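Protein arginine N-methyltransferase SFM1 (Saccharomyces cerevisiae, PDB 5C77) transfers a methyl group from S-adenosyl-L-methionine to an arginine of ribosomal protein S3, leaving it monomethylated. Local coordinates at residues G78-L83 with N126-R131. Residues are numbered along the deposited sequence; the frame is centred on the assembly and turned at random.
Sequences GRVCLL and NLLISR. With SAH (S-adenosyl-L-homocysteine), chain C.
With chi1 at -60° and chi2 extended, L128 forks between two side chains of the neighbouring strand: CD2 meets V80 CG1 at 3.6 Å, while CD1 lies against L82 CB at 3.8 Å. V80 sets CG1 anti to its backbone N (chi1 -178°), which turns this methyl to L128 and leaves CG2 against L127 CG. On the face shared by L82 and S130, L82 CD2 packs on S130 OG; helix 116-123 covers this side, with L120 on L128 and K121 on both L82 and S130. Cutting L128 back to an alanine removes both methyls and would probably leave a gap between V80 CG1, L82 CB and L120 of that helix. Strands 80-83 and 128-131 are parallel neighbours in the sheet of this SPOUT-family methyltransferase, joined by alternating backbone bonds: V80 O receives I129 N, L82 N reaches I129 O at 2.7 Å, and L82 O takes R131 N at 3.0 Å. Before the strands, G78 N donates to L127 O (3.1 Å); at G78's backbone angles a side chain would jam against the preceding carbonyl. On the opposite face, with C81, I129 and R131, C81 SG rests on R131 CB at 3.6 Å, and the bent R131 chain swings its guanidinium back so that I129 CG2 sits over one face, toward its rim, with NH1 weakly bonded to S130 O and NE in a long, weak ion pair with D95. At the strand end, L83 O accepts a hydrogen bond from the ribose O2' of S-adenosyl-L-homocysteine at 2.8 Å.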
loop_
_atom_site.group_PDB
_atom_site.type_symbol
_atom_site.label_atom_id
_atom_site.label_comp_id
_atom_site.label_asym_id
_atom_site.label_seq_id
_atom_site.Cartn_x
_atom_site.Cartn_y
_atom_site.Cartn_z
ATOM N N GLY A 78 23.320 7.491 -1.360
ATOM C CA GLY A 78 23.124 7.363 0.071
ATOM C C GLY A 78 21.674 7.342 0.512
ATOM O O GLY A 78 21.381 7.161 1.695
ATOM N N ARG A 79 20.766 7.527 -0.443
ATOM C CA ARG A 79 19.338 7.518 -0.148
ATOM C C ARG A 79 18.695 6.255 -0.702
ATOM O O ARG A 79 17.474 6.155 -0.802
ATOM C CB ARG A 79 18.656 8.773 -0.707
ATOM C CG ARG A 79 19.185 10.064 -0.095
ATOM C CD ARG A 79 18.250 11.247 -0.339
ATOM N NE ARG A 79 16.893 10.979 0.134
ATOM C CZ ARG A 79 16.502 11.119 1.395
ATOM N NH1 ARG A 79 17.368 11.526 2.313
ATOM N NH2 ARG A 79 15.249 10.846 1.737
ATOM N N VAL A 80 19.529 5.292 -1.072
ATOM C CA VAL A 80 19.032 4.000 -1.518
ATOM C C VAL A 80 19.518 2.884 -0.602
ATOM O O VAL A 80 20.703 2.548 -0.563
ATOM C CB VAL A 80 19.414 3.705 -2.972
ATOM C CG1 VAL A 80 18.828 2.370 -3.406
ATOM C CG2 VAL A 80 18.930 4.841 -3.885
ATOM N N CYS A 81 18.582 2.323 0.151
ATOM C CA CYS A 81 18.909 1.272 1.098
ATOM C C CYS A 81 18.836 -0.121 0.462
ATOM O O CYS A 81 17.784 -0.559 -0.009
ATOM C CB CYS A 81 17.991 1.354 2.315
ATOM S SG CYS A 81 18.275 0.041 3.524
ATOM N N LEU A 82 19.972 -0.805 0.432
ATOM C CA LEU A 82 19.994 -2.210 0.046
ATOM C C LEU A 82 19.782 -3.078 1.288
ATOM O O LEU A 82 20.478 -2.925 2.288
ATOM C CB LEU A 82 21.322 -2.569 -0.627
ATOM C CG LEU A 82 21.587 -4.071 -0.763
ATOM C CD1 LEU A 82 20.735 -4.668 -1.875
ATOM C CD2 LEU A 82 23.071 -4.363 -0.972
ATOM N N LEU A 83 18.814 -3.982 1.230
ATOM C CA LEU A 83 18.563 -4.860 2.360
ATOM C C LEU A 83 19.290 -6.199 2.225
ATOM O O LEU A 83 19.143 -6.908 1.232
ATOM C CB LEU A 83 17.059 -5.015 2.575
ATOM C CG LEU A 83 16.511 -3.640 2.976
ATOM C CD1 LEU A 83 15.145 -3.359 2.414
ATOM C CD2 LEU A 83 16.514 -3.499 4.493
ATOM N N ASN A 126 28.595 4.003 -4.403
ATOM C CA ASN A 126 28.203 5.307 -3.898
ATOM C C ASN A 126 26.696 5.441 -3.677
ATOM O O ASN A 126 26.242 6.339 -2.969
ATOM C CB ASN A 126 28.701 6.401 -4.843
ATOM C CG ASN A 126 30.209 6.475 -4.891
ATOM O OD1 ASN A 126 30.865 6.607 -3.858
ATOM N ND2 ASN A 126 30.772 6.373 -6.090
ATOM N N LEU A 127 25.923 4.543 -4.275
ATOM C CA LEU A 127 24.473 4.631 -4.186
ATOM C C LEU A 127 23.920 3.930 -2.945
ATOM O O LEU A 127 23.125 4.508 -2.197
ATOM C CB LEU A 127 23.835 4.049 -5.443
ATOM C CG LEU A 127 22.370 4.408 -5.691
ATOM C CD1 LEU A 127 22.222 5.893 -5.986
ATOM C CD2 LEU A 127 21.814 3.574 -6.830
ATOM N N LEU A 128 24.368 2.695 -2.729
ATOM C CA LEU A 128 23.788 1.813 -1.722
ATOM C C LEU A 128 24.305 2.013 -0.300
ATOM O O LEU A 128 25.489 2.232 -0.075
ATOM C CB LEU A 128 23.975 0.346 -2.128
ATOM C CG LEU A 128 23.335 -0.075 -3.454
ATOM C CD1 LEU A 128 23.394 -1.587 -3.646
ATOM C CD2 LEU A 128 21.898 0.430 -3.551
ATOM N N ILE A 129 23.379 1.950 0.650
ATOM C CA ILE A 129 23.683 1.798 2.061
ATOM C C ILE A 129 23.078 0.457 2.420
ATOM O O ILE A 129 21.953 0.160 2.020
ATOM C CB ILE A 129 22.981 2.867 2.919
ATOM C CG1 ILE A 129 23.397 4.275 2.496
ATOM C CG2 ILE A 129 23.281 2.649 4.399
ATOM C CD1 ILE A 129 24.729 4.697 3.048
ATOM N N SER A 130 23.806 -0.366 3.158
ATOM C CA SER A 130 23.290 -1.679 3.503
ATOM C C SER A 130 22.707 -1.724 4.899
ATOM O O SER A 130 23.314 -1.227 5.843
ATOM C CB SER A 130 24.374 -2.736 3.353
ATOM O OG SER A 130 24.564 -3.040 1.983
ATOM N N ARG A 131 21.527 -2.327 5.021
ATOM C CA ARG A 131 20.874 -2.495 6.322
ATOM C C ARG A 131 20.334 -3.911 6.533
ATOM O O ARG A 131 19.960 -4.595 5.584
ATOM C CB ARG A 131 19.755 -1.469 6.496
ATOM C CG ARG A 131 20.246 -0.047 6.632
ATOM C CD ARG A 131 20.801 0.193 8.025
ATOM N NE ARG A 131 21.385 1.523 8.166
ATOM C CZ ARG A 131 22.673 1.798 7.981
ATOM N NH1 ARG A 131 23.526 0.837 7.648
ATOM N NH2 ARG A 131 23.111 3.038 8.136
HETATM N N SAH C . 14.795 -16.787 -4.664
HETATM C CA SAH C . 15.566 -15.812 -3.898
HETATM C CB SAH C . 14.781 -15.355 -2.667
HETATM C CG SAH C . 15.235 -14.022 -2.072
HETATM S SD SAH C . 14.352 -13.542 -0.560
HETATM C C SAH C . 16.934 -16.382 -3.507
HETATM O O SAH C . 17.772 -15.688 -2.921
HETATM O OXT SAH C . 17.239 -17.549 -3.775
HETATM C "C5'" SAH C . 15.886 -12.840 0.088
HETATM C "C4'" SAH C . 15.881 -11.317 0.117
HETATM O "O4'" SAH C . 15.060 -10.829 1.164
HETATM C "C3'" SAH C . 17.291 -10.799 0.358
HETATM O "O3'" SAH C . 17.862 -10.371 -0.847
HETATM C "C2'" SAH C . 17.112 -9.611 1.260
HETATM O "O2'" SAH C . 16.962 -8.448 0.468
HETATM C "C1'" SAH C . 15.788 -9.885 1.931
HETATM N N9 SAH C . 16.035 -10.390 3.293
HETATM C C8 SAH C . 15.678 -11.609 3.805
HETATM N N7 SAH C . 16.086 -11.677 5.088
HETATM C C5 SAH C . 16.703 -10.519 5.406
HETATM C C6 SAH C . 17.305 -10.051 6.573
HETATM N N6 SAH C . 17.345 -10.802 7.668
HETATM N N1 SAH C . 17.866 -8.791 6.586
HETATM C C2 SAH C . 17.831 -7.995 5.465
HETATM N N3 SAH C . 17.240 -8.463 4.315
HETATM C C4 SAH C . 16.680 -9.699 4.283
#